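Local coordinates for protein putative invasin (Yersinia pseudotuberculosis IP 31758, PDB 5N40) that is an adhesin with a C-type lectin-like fold in its adhesion domain, and probably helps the bacterium attach to host cells, at residues 137-147 with 171-182. The protein carries 1 engineered substitution. Residues are numbered along the deposited sequence; the frame is centred on the assembly and turned at random. Where two conformers were deposited one is given.
Sequences VAPNVKMTFEQ and YDAFTGMTDANG
T178 is bonded to A138, N140 and V141 through both side chain and backbone, in an immunoglobulin-like domain where the short edge strand 176-177 runs antiparallel to strand 142-151. This contact illustrates how a short, weakly bonded edge strand can be held firmly by the loop that follows it, while water joins the chains on its other side. With its hydroxyl lodged between backbone N and carbonyl carbon (chi1 56°), T178 OG1 donates to A138 O, 2.8 Å away in the carbonyl plane on a lone pair, and accepts a nearly straight bond from V141 N at 2.9 Å. The backbone adds N140 N to T178 O and T178 N to V141 O, so four bonds converge on one threonine. Its methyl CG2 turns instead to M143 CE at 3.8 Å. Next along, K142 and M177 form a non-hydrogen-bonded pair, their extended side chains lying side by side on the more exposed face.

Beyond the bond from M143 N to G176 O, the backbones part and solvent enters: one water links M143 O with G176 N, and a second accepts a hydrogen bond from F145 N, with Y171 O and F174 O also within its reach. On the interior side, F145 turns its edge to the face of F174 in a T-shaped pair, centroids 5.2 Å apart and planes at 68°; I166 touches both rings, joining them to the opposing sheet. At the far end, Q147 CB sits over the face of the Y171 ring in a CH-pi contact, 4.0 Å from its centroid, while F145 O meets the ring's edge, 3.5 Å from Y171 CD1.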
ATOM      1  N   VAL A 137       3.890 -19.322 -12.537  1.00 17.15           N
ATOM      2  CA  VAL A 137       3.479 -17.933 -12.390  1.00 17.32           C
ATOM      3  C   VAL A 137       2.196 -17.692 -13.176  1.00 17.30           C
ATOM      4  O   VAL A 137       1.948 -18.305 -14.226  1.00 16.22           O
ATOM      5  CB  VAL A 137       4.591 -16.967 -12.841  1.00 18.61           C
ATOM      6  CG1 VAL A 137       5.864 -17.209 -12.033  1.00 27.05           C
ATOM      7  CG2 VAL A 137       4.854 -17.090 -14.334  1.00 21.56           C
ATOM      8  N   ALA A 138       1.376 -16.779 -12.662  1.00 14.14           N
ATOM      9  CA  ALA A 138       0.068 -16.485 -13.239  1.00 13.81           C
ATOM     10  C   ALA A 138       0.060 -15.060 -13.788  1.00 14.83           C
ATOM     11  O   ALA A 138      -0.043 -14.096 -13.013  1.00 11.60           O
ATOM     12  CB  ALA A 138      -1.028 -16.675 -12.189  1.00 13.36           C
ATOM     13  N   PRO A 139       0.202 -14.868 -15.095  1.00 11.79           N
ATOM     14  CA  PRO A 139       0.184 -13.517 -15.652  1.00 12.95           C
ATOM     15  C   PRO A 139      -1.233 -13.001 -15.848  1.00 11.97           C
ATOM     16  O   PRO A 139      -2.198 -13.758 -15.957  1.00 12.93           O
ATOM     17  CB  PRO A 139       0.900 -13.677 -16.997  1.00 15.34           C
ATOM     18  CG  PRO A 139       0.620 -15.082 -17.398  1.00 16.27           C
ATOM     19  CD  PRO A 139       0.496 -15.885 -16.120  1.00 13.90           C
ATOM     20  N   ASN A 140      -1.336 -11.671 -15.871  1.00 11.16           N
ATOM     21  CA  ASN A 140      -2.570 -10.965 -16.212  1.00 14.47           C
ATOM     22  C   ASN A 140      -3.668 -11.171 -15.172  1.00 16.13           C
ATOM     23  O   ASN A 140      -4.860 -11.080 -15.482  1.00 19.02           O
ATOM     24  CB  ASN A 140      -3.057 -11.368 -17.608  1.00 13.76           C
ATOM     25  CG  ASN A 140      -2.065 -10.984 -18.695  1.00 15.24           C
ATOM     26  OD1 ASN A 140      -1.574  -9.851 -18.736  1.00 15.04           O
ATOM     27  ND2 ASN A 140      -1.740 -11.930 -19.563  1.00 15.43           N
ATOM     28  N   VAL A 141      -3.277 -11.394 -13.923  1.00 13.22           N
ATOM     29  CA  VAL A 141      -4.216 -11.525 -12.815  1.00 13.55           C
ATOM     30  C   VAL A 141      -4.539 -10.135 -12.275  1.00 15.10           C
ATOM     31  O   VAL A 141      -3.643  -9.406 -11.828  1.00 13.18           O
ATOM     32  CB  VAL A 141      -3.643 -12.421 -11.709  1.00 13.60           C
ATOM     33  CG1 VAL A 141      -4.545 -12.396 -10.472  1.00 13.43           C
ATOM     34  CG2 VAL A 141      -3.459 -13.863 -12.213  1.00 10.13           C
ATOM     35  N   LYS A 142      -5.820  -9.777 -12.298  1.00 14.99           N
ATOM     36  CA  LYS A 142      -6.255  -8.478 -11.801  1.00 15.73           C
ATOM     37  C   LYS A 142      -6.110  -8.402 -10.283  1.00 14.81           C
ATOM     38  O   LYS A 142      -6.488  -9.328  -9.562  1.00 14.51           O
ATOM     39  CB  LYS A 142      -7.706  -8.228 -12.205  1.00 19.03           C
ATOM     40  CG  LYS A 142      -7.903  -8.024 -13.703  1.00 16.73           C
ATOM     41  CD  LYS A 142      -9.371  -7.715 -14.008  1.00 25.63           C
ATOM     42  CE  LYS A 142      -9.599  -7.429 -15.482  1.00 31.92           C
ATOM     43  NZ  LYS A 142     -11.044  -7.165 -15.781  1.00 41.06           N
ATOM     44  N   MET A 143      -5.595  -7.270  -9.804  1.00 15.18           N
ATOM     45  CA  MET A 143      -5.242  -7.091  -8.402  0.51 13.09           C
ATOM     46  C   MET A 143      -5.845  -5.802  -7.863  1.00 12.95           C
ATOM     47  O   MET A 143      -5.929  -4.798  -8.579  1.00 17.28           O
ATOM     48  CB  MET A 143      -3.719  -7.048  -8.230  0.51 14.01           C
ATOM     49  CG  MET A 143      -3.225  -7.537  -6.873  0.51 14.99           C
ATOM     50  SD  MET A 143      -3.456  -9.308  -6.605  0.51 15.31           S
ATOM     51  CE  MET A 143      -2.503 -10.003  -7.953  0.51 14.26           C
ATOM     52  N   THR A 144      -6.256  -5.832  -6.593  1.00 12.38           N
ATOM     53  CA  THR A 144      -6.654  -4.633  -5.864  1.00 13.16           C
ATOM     54  C   THR A 144      -5.960  -4.636  -4.507  1.00 16.02           C
ATOM     55  O   THR A 144      -5.419  -5.653  -4.062  1.00 15.07           O
ATOM     56  CB  THR A 144      -8.170  -4.535  -5.656  1.00 19.03           C
ATOM     57  OG1 THR A 144      -8.598  -5.600  -4.809  1.00 16.57           O
ATOM     58  CG2 THR A 144      -8.918  -4.590  -6.985  1.00 21.48           C
ATOM     59  N   PHE A 145      -5.982  -3.483  -3.845  1.00 13.21           N
ATOM     60  CA  PHE A 145      -5.404  -3.330  -2.518  1.00 12.52           C
ATOM     61  C   PHE A 145      -6.420  -2.715  -1.566  1.00 15.59           C
ATOM     62  O   PHE A 145      -7.205  -1.843  -1.946  1.00 15.74           O
ATOM     63  CB  PHE A 145      -4.142  -2.451  -2.542  1.00 13.49           C
ATOM     64  CG  PHE A 145      -3.016  -3.046  -3.323  1.00 12.71           C
ATOM     65  CD1 PHE A 145      -2.170  -3.976  -2.740  1.00 13.36           C
ATOM     66  CD2 PHE A 145      -2.809  -2.695  -4.641  1.00 14.83           C
ATOM     67  CE1 PHE A 145      -1.135  -4.533  -3.454  1.00 13.39           C
ATOM     68  CE2 PHE A 145      -1.767  -3.249  -5.359  1.00 15.52           C
ATOM     69  CZ  PHE A 145      -0.935  -4.178  -4.761  1.00 13.61           C
ATOM     70  N   GLU A 146      -6.361  -3.155  -0.312  1.00 14.43           N
ATOM     71  CA  GLU A 146      -7.276  -2.688   0.722  1.00 13.48           C
ATOM     72  C   GLU A 146      -6.538  -2.539   2.043  1.00 14.17           C
ATOM     73  O   GLU A 146      -5.840  -3.461   2.476  1.00 13.16           O
ATOM     74  CB  GLU A 146      -8.449  -3.663   0.885  1.00 14.21           C
ATOM     75  CG  GLU A 146      -9.546  -3.155   1.797  1.00 15.47           C
ATOM     76  CD  GLU A 146     -10.745  -4.080   1.844  1.00 18.05           C
ATOM     77  OE1 GLU A 146     -10.614  -5.257   1.450  1.00 19.98           O
ATOM     78  OE2 GLU A 146     -11.818  -3.624   2.282  1.00 19.27           O
ATOM     79  N   GLN A 147      -6.688  -1.378   2.680  1.00 13.71           N
ATOM     80  CA  GLN A 147      -6.222  -1.210   4.050  1.00 11.86           C
ATOM     81  C   GLN A 147      -7.144  -1.978   4.987  1.00 14.45           C
ATOM     82  O   GLN A 147      -8.355  -1.747   4.988  1.00 15.36           O
ATOM     83  CB  GLN A 147      -6.183   0.277   4.412  1.00 13.47           C
ATOM     84  CG  GLN A 147      -5.835   0.568   5.870  1.00 15.74           C
ATOM     85  CD  GLN A 147      -7.048   0.603   6.788  1.00 17.38           C
ATOM     86  OE1 GLN A 147      -7.255  -0.300   7.602  1.00 16.84           O
ATOM     87  NE2 GLN A 147      -7.839   1.666   6.680  1.00 21.26           N
ATOM     88  N   TYR A 171      -5.147   4.149  -2.059  1.00 13.56           N
ATOM     89  CA  TYR A 171      -4.989   2.722  -2.339  1.00 14.56           C
ATOM     90  C   TYR A 171      -6.226   2.142  -3.025  1.00 13.78           C
ATOM     91  O   TYR A 171      -6.106   1.261  -3.883  1.00 14.01           O
ATOM     92  CB  TYR A 171      -4.687   1.954  -1.045  1.00 13.57           C
ATOM     93  CG  TYR A 171      -5.817   1.990  -0.048  1.00 13.18           C
ATOM     94  CD1 TYR A 171      -6.886   1.101  -0.139  1.00 14.56           C
ATOM     95  CD2 TYR A 171      -5.833   2.920   0.980  1.00 13.38           C
ATOM     96  CE1 TYR A 171      -7.925   1.145   0.755  1.00 15.70           C
ATOM     97  CE2 TYR A 171      -6.870   2.964   1.888  1.00 14.35           C
ATOM     98  CZ  TYR A 171      -7.916   2.078   1.766  1.00 17.01           C
ATOM     99  OH  TYR A 171      -8.955   2.138   2.669  1.00 17.71           O
ATOM    100  N   ASP A 172      -7.420   2.622  -2.669  1.00 13.59           N
ATOM    101  CA  ASP A 172      -8.650   2.049  -3.211  1.00 17.20           C
ATOM    102  C   ASP A 172      -8.927   2.474  -4.646  1.00 19.00           C
ATOM    103  O   ASP A 172      -9.885   1.972  -5.246  1.00 17.08           O
ATOM    104  CB  ASP A 172      -9.856   2.393  -2.325  1.00 19.58           C
ATOM    105  CG  ASP A 172     -10.003   3.887  -2.039  1.00 22.42           C
ATOM    106  OD1 ASP A 172      -9.356   4.729  -2.710  1.00 20.68           O
ATOM    107  OD2 ASP A 172     -10.794   4.204  -1.121  1.00 19.68           O
ATOM    108  N   ALA A 173      -8.109   3.355  -5.215  1.00 15.01           N
ATOM    109  CA  ALA A 173      -8.215   3.699  -6.625  1.00 14.65           C
ATOM    110  C   ALA A 173      -7.346   2.821  -7.510  1.00 15.12           C
ATOM    111  O   ALA A 173      -7.475   2.887  -8.739  1.00 15.21           O
ATOM    112  CB  ALA A 173      -7.836   5.171  -6.840  1.00 17.85           C
ATOM    113  N   PHE A 174      -6.470   2.000  -6.928  1.00 15.46           N
ATOM    114  CA  PHE A 174      -5.532   1.239  -7.737  1.00 14.39           C
ATOM    115  C   PHE A 174      -6.233   0.108  -8.487  1.00 16.12           C
ATOM    116  O   PHE A 174      -7.060  -0.618  -7.931  1.00 14.34           O
ATOM    117  CB  PHE A 174      -4.405   0.655  -6.879  1.00 15.32           C
ATOM    118  CG  PHE A 174      -3.431  -0.167  -7.675  1.00 16.23           C
ATOM    119  CD1 PHE A 174      -3.680  -1.508  -7.935  1.00 18.02           C
ATOM    120  CD2 PHE A 174      -2.301   0.415  -8.212  1.00 19.10           C
ATOM    121  CE1 PHE A 174      -2.807  -2.250  -8.697  1.00 18.04           C
ATOM    122  CE2 PHE A 174      -1.422  -0.329  -8.978  1.00 19.61           C
ATOM    123  CZ  PHE A 174      -1.677  -1.662  -9.218  1.00 17.07           C
ATOM    124  N   THR A 175      -5.893  -0.030  -9.764  1.00 19.02           N
ATOM    125  CA  THR A 175      -6.167  -1.231 -10.534  1.00 17.09           C
ATOM    126  C   THR A 175      -4.895  -1.602 -11.278  1.00 17.54           C
ATOM    127  O   THR A 175      -4.095  -0.735 -11.627  1.00 14.90           O
ATOM    128  CB  THR A 175      -7.322  -1.044 -11.534  1.00 20.36           C
ATOM    129  OG1 THR A 175      -6.999  -0.002 -12.468  1.00 21.24           O
ATOM    130  CG2 THR A 175      -8.601  -0.690 -10.806  1.00 22.49           C
ATOM    131  N   GLY A 176      -4.707  -2.891 -11.508  1.00 16.19           N
ATOM    132  CA  GLY A 176      -3.518  -3.354 -12.202  1.00 15.58           C
ATOM    133  C   GLY A 176      -3.533  -4.861 -12.302  1.00 17.38           C
ATOM    134  O   GLY A 176      -4.406  -5.534 -11.746  1.00 17.35           O
ATOM    135  N   MET A 177      -2.545  -5.383 -13.027  1.00 16.73           N
ATOM    136  CA  MET A 177      -2.448  -6.808 -13.317  1.00 16.07           C
ATOM    137  C   MET A 177      -1.026  -7.292 -13.109  1.00 14.79           C
ATOM    138  O   MET A 177      -0.071  -6.537 -13.280  1.00 16.17           O
ATOM    139  CB  MET A 177      -2.808  -7.132 -14.768  1.00 18.69           C
ATOM    140  CG  MET A 177      -4.260  -7.141 -15.108  1.00 29.67           C
ATOM    141  SD  MET A 177      -4.381  -7.493 -16.864  1.00 26.70           S
ATOM    142  CE  MET A 177      -6.153  -7.347 -17.095  1.00 38.02           C
ATOM    143  N   THR A 178      -0.887  -8.579 -12.806  1.00 12.02           N
ATOM    144  CA  THR A 178       0.441  -9.177 -12.791  1.00 12.79           C
ATOM    145  C   THR A 178       1.003  -9.245 -14.207  1.00 14.95           C
ATOM    146  O   THR A 178       0.258  -9.294 -15.193  1.00 15.30           O
ATOM    147  CB  THR A 178       0.412 -10.572 -12.184  1.00 11.51           C
ATOM    148  OG1 THR A 178      -0.528 -11.382 -12.893  1.00 12.52           O
ATOM    149  CG2 THR A 178       0.025 -10.517 -10.722  1.00 11.91           C
ATOM    150  N   ASP A 179       2.335  -9.218 -14.301  1.00 15.13           N
ATOM    151  CA  ASP A 179       3.024  -9.192 -15.586  1.00 15.93           C
ATOM    152  C   ASP A 179       3.346 -10.612 -16.050  1.00 15.76           C
ATOM    153  O   ASP A 179       2.842 -11.599 -15.509  1.00 13.43           O
ATOM    154  CB  ASP A 179       4.276  -8.308 -15.500  1.00 14.67           C
ATOM    155  CG  ASP A 179       5.368  -8.869 -14.582  1.00 18.04           C
ATOM    156  OD1 ASP A 179       5.304 -10.038 -14.164  1.00 12.72           O
ATOM    157  OD2 ASP A 179       6.326  -8.117 -14.281  1.00 16.38           O
ATOM    158  N   ALA A 180       4.174 -10.723 -17.099  1.00 15.72           N
ATOM    159  CA  ALA A 180       4.468 -12.028 -17.680  1.00 19.66           C
ATOM    160  C   ALA A 180       5.100 -12.974 -16.670  1.00 16.50           C
ATOM    161  O   ALA A 180       5.004 -14.195 -16.831  1.00 15.61           O
ATOM    162  CB  ALA A 180       5.383 -11.870 -18.898  1.00 19.79           C
ATOM    163  N   ASN A 181       5.759 -12.442 -15.635  1.00 14.83           N
ATOM    164  CA  ASN A 181       6.354 -13.261 -14.586  1.00 13.79           C
ATOM    165  C   ASN A 181       5.449 -13.399 -13.368  1.00 16.53           C
ATOM    166  O   ASN A 181       5.900 -13.860 -12.314  1.00 16.11           O
ATOM    167  CB  ASN A 181       7.717 -12.694 -14.180  1.00 16.82           C
ATOM    168  CG  ASN A 181       8.681 -12.633 -15.345  1.00 19.47           C
ATOM    169  OD1 ASN A 181       9.053 -13.661 -15.910  1.00 23.40           O
ATOM    170  ND2 ASN A 181       9.093 -11.430 -15.706  1.00 23.20           N
ATOM    171  N   GLY A 182       4.170 -13.055 -13.504  1.00 18.39           N
ATOM    172  CA  GLY A 182       3.255 -13.172 -12.391  1.00 15.84           C
ATOM    173  C   GLY A 182       3.464 -12.158 -11.290  1.00 12.72           C
ATOM    174  O   GLY A 182       2.966 -12.359 -10.176  1.00 13.16           O
TER
HETATM  175  O   HOH W   1      -0.218  -7.930 -17.702  1.00 26.87           O
HETATM  176  O   HOH W   2      -7.352  -4.408 -10.805  1.00 17.61           O
HETATM  177  O   HOH W   3      -7.154  -1.131  -5.066  1.00 15.14           O
HETATM  178  O   HOH W   4     -10.100   0.190   3.847  1.00 19.13           O